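Long-range contacts in guanine nucleotide exchange protein (Legionella pneumophila, PDB 1XSZ), which probably acts as a guanine nucleotide exchange factor for ADP-ribosylation factor (Arf) GTPases, through a Sec7 domain whose active site is covered by a cap: residues A[77-82]-A[94-99]; A[112-117]-A[133-138]; A[140-145]-A[192-197]. One frame throughout, in Å; residues are numbered along the deposited sequence.

Interaction 1: A[77-82]-A[94-99]; sequences AFTSQM and RTFLKT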
loop_
_atom_site.group_PDB
_atom_site.type_symbol
_atom_site.label_atom_id
_atom_site.label_comp_id
_atom_site.label_asym_id
_atom_site.label_seq_id
_atom_site.Cartn_x
_atom_site.Cartn_y
_atom_site.Cartn_z
ATOM N N ALA A 77 -2.249 -3.710 -17.167
ATOM C CA ALA A 77 -2.156 -4.900 -18.005
ATOM C C ALA A 77 -2.450 -6.149 -17.177
ATOM O O ALA A 77 -3.167 -7.046 -17.618
ATOM C CB ALA A 77 -0.766 -5.001 -18.627
ATOM N N PHE A 78 -1.904 -6.195 -15.964
ATOM C CA PHE A 78 -2.093 -7.327 -15.065
ATOM C C PHE A 78 -3.570 -7.578 -14.792
ATOM O O PHE A 78 -4.047 -8.707 -14.875
ATOM C CB PHE A 78 -1.342 -7.060 -13.753
ATOM C CG PHE A 78 -1.432 -8.179 -12.749
ATOM C CD1 PHE A 78 -2.422 -8.182 -11.772
ATOM C CD2 PHE A 78 -0.508 -9.220 -12.767
ATOM C CE1 PHE A 78 -2.487 -9.203 -10.830
ATOM C CE2 PHE A 78 -0.564 -10.246 -11.831
ATOM C CZ PHE A 78 -1.555 -10.239 -10.859
ATOM N N THR A 79 -4.302 -6.520 -14.474
ATOM C CA THR A 79 -5.721 -6.659 -14.195
ATOM C C THR A 79 -6.533 -6.948 -15.464
ATOM O O THR A 79 -7.515 -7.686 -15.422
ATOM C CB THR A 79 -6.243 -5.401 -13.491
ATOM O OG1 THR A 79 -5.490 -5.204 -12.286
ATOM C CG2 THR A 79 -7.711 -5.556 -13.135
ATOM N N SER A 80 -6.111 -6.372 -16.585
ATOM C CA SER A 80 -6.801 -6.584 -17.854
ATOM C C SER A 80 -6.679 -8.036 -18.305
ATOM O O SER A 80 -7.530 -8.543 -19.037
ATOM C CB SER A 80 -6.223 -5.662 -18.930
ATOM O OG SER A 80 -6.465 -4.304 -18.616
ATOM N N GLN A 81 -5.620 -8.704 -17.860
ATOM C CA GLN A 81 -5.383 -10.097 -18.218
ATOM C C GLN A 81 -6.235 -11.067 -17.405
ATOM O O GLN A 81 -6.200 -12.277 -17.631
ATOM C CB GLN A 81 -3.892 -10.424 -18.066
ATOM C CG GLN A 81 -3.024 -9.694 -19.086
ATOM C CD GLN A 81 -1.550 -9.699 -18.736
ATOM O OE1 GLN A 81 -1.146 -10.202 -17.688
ATOM N NE2 GLN A 81 -0.735 -9.127 -19.615
ATOM N N MET A 82 -6.999 -10.529 -16.458
ATOM C CA MET A 82 -7.883 -11.343 -15.629
ATOM C C MET A 82 -9.262 -11.351 -16.276
ATOM O O MET A 82 -9.685 -10.352 -16.853
ATOM C CB MET A 82 -7.971 -10.763 -14.217
ATOM C CG MET A 82 -6.650 -10.808 -13.462
ATOM S SD MET A 82 -6.736 -10.063 -11.820
ATOM C CE MET A 82 -7.587 -11.336 -10.909
ATOM N N ARG A 94 -13.894 -10.387 -5.088
ATOM C CA ARG A 94 -13.311 -11.400 -4.210
ATOM C C ARG A 94 -12.140 -12.081 -4.909
ATOM O O ARG A 94 -11.075 -12.277 -4.316
ATOM C CB ARG A 94 -14.356 -12.449 -3.816
ATOM C CG ARG A 94 -13.845 -13.441 -2.777
ATOM C CD ARG A 94 -14.963 -14.351 -2.284
ATOM N NE ARG A 94 -14.580 -15.106 -1.093
ATOM C CZ ARG A 94 -13.711 -16.113 -1.086
ATOM N NH1 ARG A 94 -13.127 -16.498 -2.212
ATOM N NH2 ARG A 94 -13.427 -16.735 0.050
ATOM N N THR A 95 -12.336 -12.443 -6.171
ATOM C CA THR A 95 -11.285 -13.093 -6.941
ATOM C C THR A 95 -10.071 -12.178 -7.067
ATOM O O THR A 95 -8.925 -12.610 -6.908
ATOM C CB THR A 95 -11.803 -13.467 -8.341
ATOM O OG1 THR A 95 -12.840 -14.449 -8.209
ATOM C CG2 THR A 95 -10.674 -14.022 -9.199
ATOM N N PHE A 96 -10.325 -10.905 -7.333
ATOM C CA PHE A 96 -9.255 -9.932 -7.475
ATOM C C PHE A 96 -8.454 -9.792 -6.176
ATOM O O PHE A 96 -7.230 -9.930 -6.175
ATOM C CB PHE A 96 -9.847 -8.578 -7.884
ATOM C CG PHE A 96 -8.833 -7.473 -7.997
ATOM C CD1 PHE A 96 -8.608 -6.603 -6.929
ATOM C CD2 PHE A 96 -8.095 -7.308 -9.166
ATOM C CE1 PHE A 96 -7.656 -5.578 -7.034
ATOM C CE2 PHE A 96 -7.145 -6.292 -9.280
ATOM C CZ PHE A 96 -6.926 -5.425 -8.211
ATOM N N LEU A 97 -9.140 -9.538 -5.069
ATOM C CA LEU A 97 -8.440 -9.356 -3.801
ATOM C C LEU A 97 -7.645 -10.577 -3.352
ATOM O O LEU A 97 -6.557 -10.437 -2.788
ATOM C CB LEU A 97 -9.428 -8.942 -2.708
ATOM C CG LEU A 97 -10.091 -7.580 -2.937
ATOM C CD1 LEU A 97 -11.205 -7.391 -1.927
ATOM C CD2 LEU A 97 -9.051 -6.463 -2.841
ATOM N N LYS A 98 -8.170 -11.770 -3.613
ATOM C CA LYS A 98 -7.498 -13.007 -3.217
ATOM C C LYS A 98 -6.256 -13.310 -4.060
ATOM O O LYS A 98 -5.440 -14.159 -3.693
ATOM C CB LYS A 98 -8.502 -14.169 -3.288
ATOM C CG LYS A 98 -7.926 -15.551 -3.010
ATOM C CD LYS A 98 -9.033 -16.603 -2.987
ATOM C CE LYS A 98 -9.804 -16.637 -4.297
ATOM N NZ LYS A 98 -8.933 -17.013 -5.449
ATOM N N THR A 99 -6.105 -12.604 -5.175
ATOM C CA THR A 99 -4.976 -12.799 -6.083
ATOM C C THR A 99 -3.639 -12.297 -5.526
ATOM O O THR A 99 -2.575 -12.793 -5.900
ATOM C CB THR A 99 -5.235 -12.071 -7.431
ATOM O OG1 THR A 99 -6.418 -12.603 -8.043
ATOM C CG2 THR A 99 -4.057 -12.252 -8.382
#

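Interaction 2: A[112-117]-A[133-138]; sequences LVQSFS and AAYLLA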
loop_
_atom_site.group_PDB
_atom_site.type_symbol
_atom_site.label_atom_id
_atom_site.label_comp_id
_atom_site.label_asym_id
_atom_site.label_seq_id
_atom_site.Cartn_x
_atom_site.Cartn_y
_atom_site.Cartn_z
ATOM N N LEU A 112 -4.789 -0.619 -5.992
ATOM C CA LEU A 112 -5.224 -1.934 -6.451
ATOM C C LEU A 112 -6.744 -1.928 -6.643
ATOM O O LEU A 112 -7.251 -2.392 -7.667
ATOM C CB LEU A 112 -4.817 -3.025 -5.455
ATOM C CG LEU A 112 -3.315 -3.319 -5.367
ATOM C CD1 LEU A 112 -3.094 -4.447 -4.372
ATOM C CD2 LEU A 112 -2.756 -3.698 -6.740
ATOM N N VAL A 113 -7.472 -1.391 -5.670
ATOM C CA VAL A 113 -8.928 -1.325 -5.764
ATOM C C VAL A 113 -9.359 -0.494 -6.980
ATOM O O VAL A 113 -10.322 -0.841 -7.669
ATOM C CB VAL A 113 -9.531 -0.742 -4.457
ATOM C CG1 VAL A 113 -11.040 -0.549 -4.597
ATOM C CG2 VAL A 113 -9.236 -1.691 -3.298
ATOM N N GLN A 114 -8.643 0.587 -7.259
ATOM C CA GLN A 114 -8.966 1.425 -8.416
ATOM C C GLN A 114 -8.745 0.658 -9.719
ATOM O O GLN A 114 -9.481 0.842 -10.691
ATOM C CB GLN A 114 -8.103 2.688 -8.411
ATOM C CG GLN A 114 -8.479 3.688 -7.331
ATOM C CD GLN A 114 -7.536 4.871 -7.285
ATOM O OE1 GLN A 114 -7.300 5.532 -8.298
ATOM N NE2 GLN A 114 -6.993 5.146 -6.107
ATOM N N SER A 115 -7.729 -0.195 -9.751
ATOM C CA SER A 115 -7.449 -0.981 -10.952
ATOM C C SER A 115 -8.610 -1.940 -11.210
ATOM O O SER A 115 -9.095 -2.069 -12.342
ATOM C CB SER A 115 -6.150 -1.766 -10.776
ATOM O OG SER A 115 -5.840 -2.493 -11.952
ATOM N N PHE A 116 -9.061 -2.618 -10.163
ATOM C CA PHE A 116 -10.182 -3.533 -10.305
ATOM C C PHE A 116 -11.431 -2.808 -10.790
ATOM O O PHE A 116 -12.102 -3.264 -11.716
ATOM C CB PHE A 116 -10.517 -4.198 -8.972
ATOM C CG PHE A 116 -11.856 -4.875 -8.973
ATOM C CD1 PHE A 116 -12.023 -6.118 -9.573
ATOM C CD2 PHE A 116 -12.972 -4.226 -8.454
ATOM C CE1 PHE A 116 -13.288 -6.702 -9.659
ATOM C CE2 PHE A 116 -14.237 -4.803 -8.539
ATOM C CZ PHE A 116 -14.393 -6.039 -9.142
ATOM N N SER A 117 -11.752 -1.684 -10.156
ATOM C CA SER A 117 -12.942 -0.923 -10.521
ATOM C C SER A 117 -12.938 -0.526 -11.993
ATOM O O SER A 117 -13.968 -0.593 -12.663
ATOM C CB SER A 117 -13.068 0.327 -9.640
ATOM O OG SER A 117 -11.992 1.221 -9.846
ATOM N N ALA A 133 -18.029 4.939 -10.265
ATOM C CA ALA A 133 -19.145 4.296 -9.593
ATOM C C ALA A 133 -18.714 2.909 -9.134
ATOM O O ALA A 133 -19.092 2.459 -8.052
ATOM C CB ALA A 133 -20.340 4.198 -10.538
ATOM N N ALA A 134 -17.920 2.233 -9.960
ATOM C CA ALA A 134 -17.431 0.904 -9.621
ATOM C C ALA A 134 -16.481 0.998 -8.431
ATOM O O ALA A 134 -16.482 0.125 -7.566
ATOM C CB ALA A 134 -16.720 0.279 -10.820
ATOM N N TYR A 135 -15.685 2.062 -8.395
ATOM C CA TYR A 135 -14.736 2.280 -7.303
ATOM C C TYR A 135 -15.503 2.488 -5.995
ATOM O O TYR A 135 -15.164 1.903 -4.962
ATOM C CB TYR A 135 -13.860 3.500 -7.611
ATOM C CG TYR A 135 -12.953 3.932 -6.476
ATOM C CD1 TYR A 135 -11.912 3.116 -6.031
ATOM C CD2 TYR A 135 -13.136 5.165 -5.856
ATOM C CE1 TYR A 135 -11.072 3.528 -4.993
ATOM C CE2 TYR A 135 -12.307 5.586 -4.822
ATOM C CZ TYR A 135 -11.276 4.765 -4.397
ATOM O OH TYR A 135 -10.451 5.199 -3.384
ATOM N N LEU A 136 -16.534 3.325 -6.030
ATOM C CA LEU A 136 -17.340 3.562 -4.838
ATOM C C LEU A 136 -17.921 2.237 -4.340
ATOM O O LEU A 136 -17.857 1.927 -3.149
ATOM C CB LEU A 136 -18.482 4.543 -5.143
ATOM C CG LEU A 136 -19.519 4.707 -4.024
ATOM C CD1 LEU A 136 -18.867 5.327 -2.799
ATOM C CD2 LEU A 136 -20.672 5.572 -4.512
ATOM N N LEU A 137 -18.485 1.455 -5.252
ATOM C CA LEU A 137 -19.073 0.173 -4.887
ATOM C C LEU A 137 -18.015 -0.750 -4.286
ATOM O O LEU A 137 -18.270 -1.436 -3.296
ATOM C CB LEU A 137 -19.686 -0.492 -6.120
ATOM C CG LEU A 137 -20.855 -1.444 -5.879
ATOM C CD1 LEU A 137 -22.043 -0.683 -5.294
ATOM C CD2 LEU A 137 -21.239 -2.081 -7.199
ATOM N N ALA A 138 -16.830 -0.760 -4.890
ATOM C CA ALA A 138 -15.743 -1.601 -4.412
ATOM C C ALA A 138 -15.299 -1.263 -2.997
ATOM O O ALA A 138 -15.240 -2.154 -2.147
ATOM C CB ALA A 138 -14.557 -1.533 -5.370
#

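Interaction 3: A[140-145]-A[192-197]; sequences QTIMLN and KPFELN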
loop_
_atom_site.group_PDB
_atom_site.type_symbol
_atom_site.label_atom_id
_atom_site.label_comp_id
_atom_site.label_asym_id
_atom_site.label_seq_id
_atom_site.Cartn_x
_atom_site.Cartn_y
_atom_site.Cartn_z
ATOM N N GLN A 140 -16.909 0.499 -0.770
ATOM C CA GLN A 140 -18.030 0.380 0.156
ATOM C C GLN A 140 -18.191 -1.107 0.509
ATOM O O GLN A 140 -18.445 -1.450 1.660
ATOM C CB GLN A 140 -19.324 0.916 -0.477
ATOM C CG GLN A 140 -19.401 2.432 -0.601
ATOM C CD GLN A 140 -19.555 3.134 0.735
ATOM O OE1 GLN A 140 -20.155 2.601 1.664
ATOM N NE2 GLN A 140 -19.033 4.349 0.826
ATOM N N THR A 141 -18.024 -1.991 -0.474
ATOM C CA THR A 141 -18.149 -3.425 -0.224
ATOM C C THR A 141 -17.022 -3.913 0.686
ATOM O O THR A 141 -17.240 -4.760 1.548
ATOM C CB THR A 141 -18.157 -4.218 -1.547
ATOM O OG1 THR A 141 -19.234 -3.745 -2.367
ATOM C CG2 THR A 141 -18.363 -5.705 -1.280
ATOM N N ILE A 142 -15.820 -3.374 0.497
ATOM C CA ILE A 142 -14.701 -3.744 1.357
ATOM C C ILE A 142 -15.003 -3.295 2.795
ATOM O O ILE A 142 -14.766 -4.042 3.743
ATOM C CB ILE A 142 -13.387 -3.128 0.830
ATOM C CG1 ILE A 142 -12.983 -3.859 -0.456
ATOM C CG2 ILE A 142 -12.278 -3.235 1.882
ATOM C CD1 ILE A 142 -11.879 -3.184 -1.232
ATOM N N MET A 143 -15.542 -2.089 2.968
ATOM C CA MET A 143 -15.884 -1.641 4.317
ATOM C C MET A 143 -17.003 -2.506 4.889
ATOM O O MET A 143 -16.990 -2.854 6.073
ATOM C CB MET A 143 -16.355 -0.179 4.331
ATOM C CG MET A 143 -15.262 0.852 4.114
ATOM S SD MET A 143 -15.786 2.544 4.516
ATOM C CE MET A 143 -16.989 2.841 3.245
ATOM N N LEU A 144 -17.984 -2.836 4.056
ATOM C CA LEU A 144 -19.108 -3.647 4.502
ATOM C C LEU A 144 -18.647 -5.035 4.955
ATOM O O LEU A 144 -19.198 -5.603 5.899
ATOM C CB LEU A 144 -20.150 -3.757 3.379
ATOM C CG LEU A 144 -21.449 -4.484 3.716
ATOM C CD1 LEU A 144 -22.138 -3.805 4.896
ATOM C CD2 LEU A 144 -22.359 -4.462 2.496
ATOM N N ASN A 145 -17.639 -5.580 4.279
ATOM C CA ASN A 145 -17.101 -6.885 4.657
ATOM C C ASN A 145 -16.605 -6.836 6.113
ATOM O O ASN A 145 -16.886 -7.733 6.901
ATOM C CB ASN A 145 -15.971 -7.268 3.696
ATOM C CG ASN A 145 -15.300 -8.572 4.063
ATOM O OD1 ASN A 145 -14.149 -8.585 4.526
ATOM N ND2 ASN A 145 -16.002 -9.675 3.865
ATOM N N LYS A 192 -20.697 -14.650 2.285
ATOM C CA LYS A 192 -19.351 -15.139 2.021
ATOM C C LYS A 192 -18.327 -14.012 2.129
ATOM O O LYS A 192 -18.192 -13.198 1.221
ATOM C CB LYS A 192 -19.312 -15.756 0.620
ATOM C CG LYS A 192 -18.003 -16.437 0.255
ATOM C CD LYS A 192 -18.089 -17.038 -1.142
ATOM C CE LYS A 192 -16.798 -17.732 -1.528
ATOM N NZ LYS A 192 -16.901 -18.374 -2.869
ATOM N N PRO A 193 -17.593 -13.961 3.246
ATOM C CA PRO A 193 -16.589 -12.912 3.426
ATOM C C PRO A 193 -15.494 -12.966 2.371
ATOM O O PRO A 193 -15.310 -13.980 1.689
ATOM C CB PRO A 193 -16.024 -13.203 4.816
ATOM C CG PRO A 193 -17.156 -13.901 5.519
ATOM C CD PRO A 193 -17.688 -14.812 4.447
ATOM N N PHE A 194 -14.779 -11.859 2.221
ATOM C CA PHE A 194 -13.653 -11.804 1.300
ATOM C C PHE A 194 -12.492 -12.580 1.910
ATOM O O PHE A 194 -12.408 -12.726 3.128
ATOM C CB PHE A 194 -13.158 -10.367 1.097
ATOM C CG PHE A 194 -14.017 -9.532 0.190
ATOM C CD1 PHE A 194 -14.516 -10.049 -1.003
ATOM C CD2 PHE A 194 -14.275 -8.202 0.501
ATOM C CE1 PHE A 194 -15.258 -9.250 -1.870
ATOM C CE2 PHE A 194 -15.013 -7.397 -0.361
ATOM C CZ PHE A 194 -15.506 -7.922 -1.551
ATOM N N GLU A 195 -11.609 -13.081 1.054
ATOM C CA GLU A 195 -10.407 -13.759 1.524
ATOM C C GLU A 195 -9.340 -12.675 1.381
ATOM O O GLU A 195 -9.020 -12.248 0.272
ATOM C CB GLU A 195 -10.048 -14.958 0.644
ATOM C CG GLU A 195 -8.767 -15.652 1.103
ATOM C CD GLU A 195 -8.371 -16.828 0.233
ATOM O OE1 GLU A 195 -9.220 -17.713 0.007
ATOM O OE2 GLU A 195 -7.205 -16.871 -0.218
ATOM N N LEU A 196 -8.808 -12.216 2.507
ATOM C CA LEU A 196 -7.808 -11.153 2.495
ATOM C C LEU A 196 -6.512 -11.614 3.134
ATOM O O LEU A 196 -6.473 -11.938 4.324
ATOM C CB LEU A 196 -8.344 -9.931 3.243
ATOM C CG LEU A 196 -9.681 -9.375 2.746
ATOM C CD1 LEU A 196 -10.170 -8.300 3.713
ATOM C CD2 LEU A 196 -9.522 -8.820 1.339
ATOM N N ASN A 197 -5.453 -11.647 2.336
ATOM C CA ASN A 197 -4.144 -12.074 2.812
ATOM C C ASN A 197 -3.170 -10.910 2.663
ATOM O O ASN A 197 -2.722 -10.604 1.562
ATOM C CB ASN A 197 -3.671 -13.278 1.991
ATOM C CG ASN A 197 -4.659 -14.436 2.027
ATOM O OD1 ASN A 197 -5.026 -14.990 0.987
ATOM N ND2 ASN A 197 -5.091 -14.808 3.222
#

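Interaction 1: A[77-82]-A[94-99]
Met82 and Phe96 form a Met-aromatic contact. SD of Met82 lies 5.3 Å from the centroid of the Phe96 ring, 71° off the ring normal, an oblique approach. The nearest ring atom is CD2 of Phe96, 4.1 Å from the Met82 sulfur. The two side chains cross at about a right angle. Past the sulfur the Met82 chain bends (chi3 76°), which carries CE toward the helix backbone and Thr99. There CE of Met82 comes within 3.3 Å of Thr99 OG1, the two side chains meeting tip to tip. Of the residues here, Met82 gives up the most surface to the other segment.

A second, smaller contact joins Phe78 and Thr99. These two also reach toward each other by their tips. CG2 of Thr99 sits near the plane of the Phe78 ring, at its edge, 4.1 Å from Phe78 CZ. The Phe78 ring also stacks on His49 of helix 40-50.

This is helix packing inside the all-helical Sec7 domain. It joins the C-terminal end of helix 69-80, and the turn just after it, to the last turns of helix 89-98. Phe96 continues into the domain core, where its ring meets Phe116 with the planes at about 45°.

Three threonine hydroxyls have partners. Thr79 OG1 lies in the plane of the Phe96 ring, at its edge, 3.6 Å from Phe96 CE2. Its hydrogen-bond partner is the hydroxyl of Ser115 on helix 106-123. Thr99 OG1 donates to Thr95 O, four residues earlier, at 2.8 Å. Thr95 OG1 is held by Gln87 and by the carbonyl of Glu91.

Interaction 2: A[112-117]-A[133-138]
Tyr135 OH is gripped by three hydrogen-bond partners: Asp110 of helix 106-123, and Trp253 and Lys251 of the C-terminal capping domain. Such a grip would fix the phenol end. The ring itself packs on helix 106-123. CG of Gln114 is the closest atom of 112-117 to it, 3.5 Å from Tyr135 CE1, and CG1 of Val113 lies 4.0 Å from Tyr135 CD1. Both approach the ring obliquely. The same Val113 CG1 touches Ala138 CB at 3.7 Å. Val113 CG1 is anti to the backbone N (chi1 175°), which turns this methyl to the other helix.

The backbones come closest at Ser117 and Tyr135, with CA atoms 4.9 Å apart. Small residues permit this: Ala134 CB rests 3.4 Å from Ser117 O. In the conformer described, one of two modelled, Ser117 OG donates to Gln114 O of its own helix, at 2.7 Å, so this bond is less certain.

The helix axes pass 8.5 Å apart, with N-to-C directions at 127°. Around this pair in the Sec7 domain, helix 89-98 covers Phe116 with Leu93 and Ala138 with Phe89.

Interaction 3: A[140-145]-A[192-197]
Phe194 points its ring at helix 131-149, meeting Thr141, Ile142 and Asn145. The helix is part of the Sec7 domain. Its sequence from Gln140 to Asn145 runs into the motif that, in Sec7 domains generally, lines the groove for the Arf substrate. The partner 192-197 has no regular structure. It follows helix 179-191 and leads toward strand 204-208 of the capping domain.

Phe194 carries most of the contact, and its CB points toward the helix. Thr141 crosses the Phe194 side chain at about a right angle. The methyl CG2 of Thr141 makes the touch, 3.6 Å from Phe194 CZ. Ile142 also crosses at about a right angle, but meets the ring differently. Its CG1 lies 4.1 Å from Phe194 CE2. Its CA lies at the ring edge near the plane, 4.0 Å from Phe194 CE2.

Asn145 meets Phe194 obliquely, its amide plane 43° from the ring plane. CB of Asn145 lies 3.7 Å from Phe194 CD2. CG of Asn145 is anti to its backbone N (chi1 177°), which sets it 3.7 Å from Phe194 CD2 as well. The backbones are nearest here, with the CA atoms of Asn145 and Pro193 6.2 Å apart.

Other helices close in around the ring. Leu93 and Arg94 of helix 89-98 touch Phe194, and so does Ile189 of helix 179-191. Leu196 packs on Leu102. The polar end of Thr141 turns to its own helix: its OG1 is hydrogen-bonded to Leu137 O.

Overall arrangement
The three contacts form one continuous patch of the Sec7 core. The centres of interactions 1 and 2 are 12 Å apart, and Thr79 OG1 probably hydrogen-bonds Ser115 OG across them, at 2.8 Å. Interactions 2 and 3 share helix 131-149, their centres 13 Å apart; Val113 CG2 touches Ile142 CD1 at 3.7 Å. Interactions 1 and 3, with centres 15 Å apart, are joined by a probable hydrogen bond from Arg94 NE to Pro193 O, at 3.1 Å. Between helices 89-98 and 106-123 runs the loop that in Sec7 domains generally bears the catalytic glutamate. Tyr135 (interaction 2) and Ile142 and Met143 (140-145) also meet residues of the capping domain, consistent with a cap over this active site.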